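Local structure of fructokinase (Vibrio cholerae serotype O1, 5F0Z) at residues F171-R176 with D198-S203. The protein probably catalyses the ATP-dependent phosphorylation of D-fructose, as a fructokinase of the PfkB (ribokinase-like) carbohydrate kinase family. Numbering follows the deposited sequence.
Sequences FDPNLR and DVVKFS. With CA (calcium ion), chain D; FRU (beta-D-fructofuranose), chain B.
Lys201 and Asp172 run side by side from adjacent parallel strands, and the lysine can be followed outward along its partner. Its CB leaves the strand with CG anti to the backbone N (chi1 176°), and a bend at chi2 (-95°) lays the chain against the aspartate. CD meets Asp172 OD2 at 3.5 Å and CG just beyond, CE passes OD2 more distantly, and NZ ends 3.4 Å from Asp172 OD2 in a salt bridge whose hydrogen bond is weak. Two waters bridge the pair: one donates to OD2, the other probably to OD1, and each accepts from NZ. Both also bind the calcium ion, so the carboxylate, well suited to receive protons from metal-bound water, acts in its second shell. The long, flexible chain suits a residue that also binds ADP: the Lys201 side chain comes within about 4 Å of it.

The strands belong to the beta-alpha-beta unit 168-172, 186-194, 199-203 of the ribokinase-like central sheet. Phe171 N donates to Val199 O (2.9 Å) and Lys201 N to Phe171 O (3.0 Å), which fixes the parallel register.

Segment 171-176 turns aside at Pro173, which, lacking an N-H, suits the point where this pairing stops; its ring packs CD on Val200 CG1 and CG obliquely on Phe202 CE1 (4.1 Å). Asn174 then offers its neutral amide oxygen OD1 to calcium at 2.3 Å, the other five ligands being water. Arginine's several N-H groups serve many acceptors: Arg176 NH2 donates to that oxygen, from above its carbonyl plane, and to fructose O5, while NE reaches O2 nearly straight (3.0 Å, 171°).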
loop_
_atom_site.group_PDB
_atom_site.type_symbol
_atom_site.label_atom_id
_atom_site.label_comp_id
_atom_site.label_asym_id
_atom_site.label_seq_id
_atom_site.Cartn_x
_atom_site.Cartn_y
_atom_site.Cartn_z
ATOM N N PHE A 171 24.090 -7.073 -12.150
ATOM C CA PHE A 171 22.870 -6.371 -12.451
ATOM C C PHE A 171 21.842 -7.337 -13.014
ATOM O O PHE A 171 22.147 -8.160 -13.896
ATOM C CB PHE A 171 23.192 -5.227 -13.434
ATOM C CG PHE A 171 22.012 -4.397 -13.838
ATOM C CD1 PHE A 171 21.272 -3.720 -12.901
ATOM C CD2 PHE A 171 21.680 -4.257 -15.174
ATOM C CE1 PHE A 171 20.168 -2.941 -13.287
ATOM C CE2 PHE A 171 20.605 -3.482 -15.559
ATOM C CZ PHE A 171 19.844 -2.826 -14.611
ATOM N N ASP A 172 20.626 -7.242 -12.488
ATOM C CA ASP A 172 19.487 -8.010 -12.966
ATOM C C ASP A 172 18.396 -6.980 -13.238
ATOM O O ASP A 172 17.775 -6.460 -12.314
ATOM C CB ASP A 172 19.058 -9.032 -11.902
ATOM C CG ASP A 172 17.727 -9.739 -12.225
ATOM O OD1 ASP A 172 17.078 -9.426 -13.255
ATOM O OD2 ASP A 172 17.325 -10.615 -11.423
ATOM N N PRO A 173 18.179 -6.638 -14.512
ATOM C CA PRO A 173 17.155 -5.617 -14.784
ATOM C C PRO A 173 15.868 -5.778 -13.995
ATOM O O PRO A 173 15.395 -4.812 -13.397
ATOM C CB PRO A 173 16.924 -5.782 -16.277
ATOM C CG PRO A 173 18.295 -6.077 -16.789
ATOM C CD PRO A 173 18.974 -6.921 -15.716
ATOM N N ASN A 174 15.317 -6.987 -13.954
ATOM C CA ASN A 174 14.152 -7.222 -13.127
ATOM C C ASN A 174 13.123 -6.111 -13.366
ATOM O O ASN A 174 12.717 -5.366 -12.451
ATOM C CB ASN A 174 14.564 -7.270 -11.660
ATOM C CG ASN A 174 14.095 -8.527 -10.970
ATOM O OD1 ASN A 174 13.187 -9.194 -11.435
ATOM N ND2 ASN A 174 14.727 -8.851 -9.840
ATOM N N LEU A 175 12.681 -6.008 -14.612
ATOM C CA LEU A 175 11.915 -4.833 -15.028
ATOM C C LEU A 175 10.535 -4.746 -14.396
ATOM O O LEU A 175 9.777 -5.702 -14.396
ATOM C CB LEU A 175 11.765 -4.805 -16.546
ATOM C CG LEU A 175 13.080 -4.817 -17.336
ATOM C CD1 LEU A 175 12.800 -4.864 -18.872
ATOM C CD2 LEU A 175 13.906 -3.612 -16.999
ATOM N N ARG A 176 10.216 -3.567 -13.870
ATOM C CA ARG A 176 8.879 -3.254 -13.358
ATOM C C ARG A 176 8.553 -1.848 -13.842
ATOM O O ARG A 176 8.749 -0.860 -13.141
ATOM C CB ARG A 176 8.856 -3.311 -11.822
ATOM C CG ARG A 176 9.434 -4.600 -11.236
ATOM C CD ARG A 176 8.503 -5.835 -11.422
ATOM N NE ARG A 176 9.073 -6.956 -10.683
ATOM C CZ ARG A 176 9.953 -7.840 -11.150
ATOM N NH1 ARG A 176 10.326 -7.830 -12.417
ATOM N NH2 ARG A 176 10.442 -8.775 -10.344
ATOM N N ASP A 198 29.699 -6.453 -14.399
ATOM C CA ASP A 198 30.481 -7.641 -14.692
ATOM C C ASP A 198 29.603 -8.851 -15.024
ATOM O O ASP A 198 29.987 -9.702 -15.828
ATOM C CB ASP A 198 31.347 -7.975 -13.487
ATOM C CG ASP A 198 32.388 -6.914 -13.217
ATOM O OD1 ASP A 198 33.399 -6.909 -13.952
ATOM O OD2 ASP A 198 32.207 -6.113 -12.273
ATOM N N VAL A 199 28.479 -8.932 -14.335
ATOM C CA VAL A 199 27.531 -10.017 -14.490
ATOM C C VAL A 199 26.170 -9.403 -14.711
ATOM O O VAL A 199 25.769 -8.526 -13.949
ATOM C CB VAL A 199 27.480 -10.892 -13.217
ATOM C CG1 VAL A 199 26.436 -12.006 -13.379
ATOM C CG2 VAL A 199 28.844 -11.489 -12.927
ATOM N N VAL A 200 25.469 -9.869 -15.751
ATOM C CA VAL A 200 24.106 -9.441 -15.995
ATOM C C VAL A 200 23.237 -10.673 -16.185
ATOM O O VAL A 200 23.579 -11.600 -16.948
ATOM C CB VAL A 200 23.988 -8.546 -17.243
ATOM C CG1 VAL A 200 22.564 -8.088 -17.418
ATOM C CG2 VAL A 200 24.897 -7.347 -17.160
ATOM N N LYS A 201 22.122 -10.697 -15.466
ATOM C CA LYS A 201 21.152 -11.774 -15.614
ATOM C C LYS A 201 19.855 -11.214 -16.189
ATOM O O LYS A 201 19.338 -10.226 -15.685
ATOM C CB LYS A 201 20.904 -12.413 -14.245
ATOM C CG LYS A 201 19.834 -13.492 -14.237
ATOM C CD LYS A 201 18.486 -12.883 -13.831
ATOM C CE LYS A 201 17.415 -13.905 -13.700
ATOM N NZ LYS A 201 16.171 -13.299 -13.165
ATOM N N PHE A 202 19.360 -11.835 -17.264
ATOM C CA PHE A 202 18.094 -11.466 -17.885
ATOM C C PHE A 202 17.160 -12.665 -17.840
ATOM O O PHE A 202 17.617 -13.779 -18.001
ATOM C CB PHE A 202 18.253 -11.221 -19.379
ATOM C CG PHE A 202 19.220 -10.128 -19.758
ATOM C CD1 PHE A 202 18.797 -8.825 -19.879
ATOM C CD2 PHE A 202 20.519 -10.438 -20.089
ATOM C CE1 PHE A 202 19.667 -7.830 -20.281
ATOM C CE2 PHE A 202 21.392 -9.456 -20.488
ATOM C CZ PHE A 202 20.960 -8.140 -20.582
ATOM N N SER A 203 15.851 -12.456 -17.732
ATOM C CA SER A 203 14.935 -13.485 -18.245
ATOM C C SER A 203 14.963 -13.385 -19.768
ATOM O O SER A 203 15.349 -12.353 -20.310
ATOM C CB SER A 203 13.513 -13.256 -17.765
ATOM O OG SER A 203 12.928 -12.216 -18.512
HETATM CA CA CA D . 13.163 -11.325 -12.223
HETATM C C1 FRU B . 10.058 -5.799 -6.811
HETATM C C2 FRU B . 9.442 -7.163 -6.838
HETATM C C3 FRU B . 8.894 -7.606 -5.527
HETATM C C4 FRU B . 9.163 -9.071 -5.546
HETATM C C5 FRU B . 10.388 -9.173 -6.409
HETATM C C6 FRU B . 10.515 -10.457 -7.183
HETATM O O1 FRU B . 11.198 -5.740 -6.034
HETATM O O2 FRU B . 8.431 -7.143 -7.777
HETATM O O3 FRU B . 7.516 -7.311 -5.429
HETATM O O4 FRU B . 9.450 -9.590 -4.285
HETATM O O5 FRU B . 10.349 -8.100 -7.313
HETATM O O6 FRU B . 11.701 -10.472 -7.930
HETATM O O HOH W 1 15.073 -11.851 -10.890
HETATM O O HOH W 2 14.947 -10.965 -13.893
HETATM O O HOH W 3 11.698 -10.252 -13.802
HETATM O O HOH W 4 11.751 -11.935 -10.398
HETATM O O HOH W 5 12.595 -13.545 -13.041
#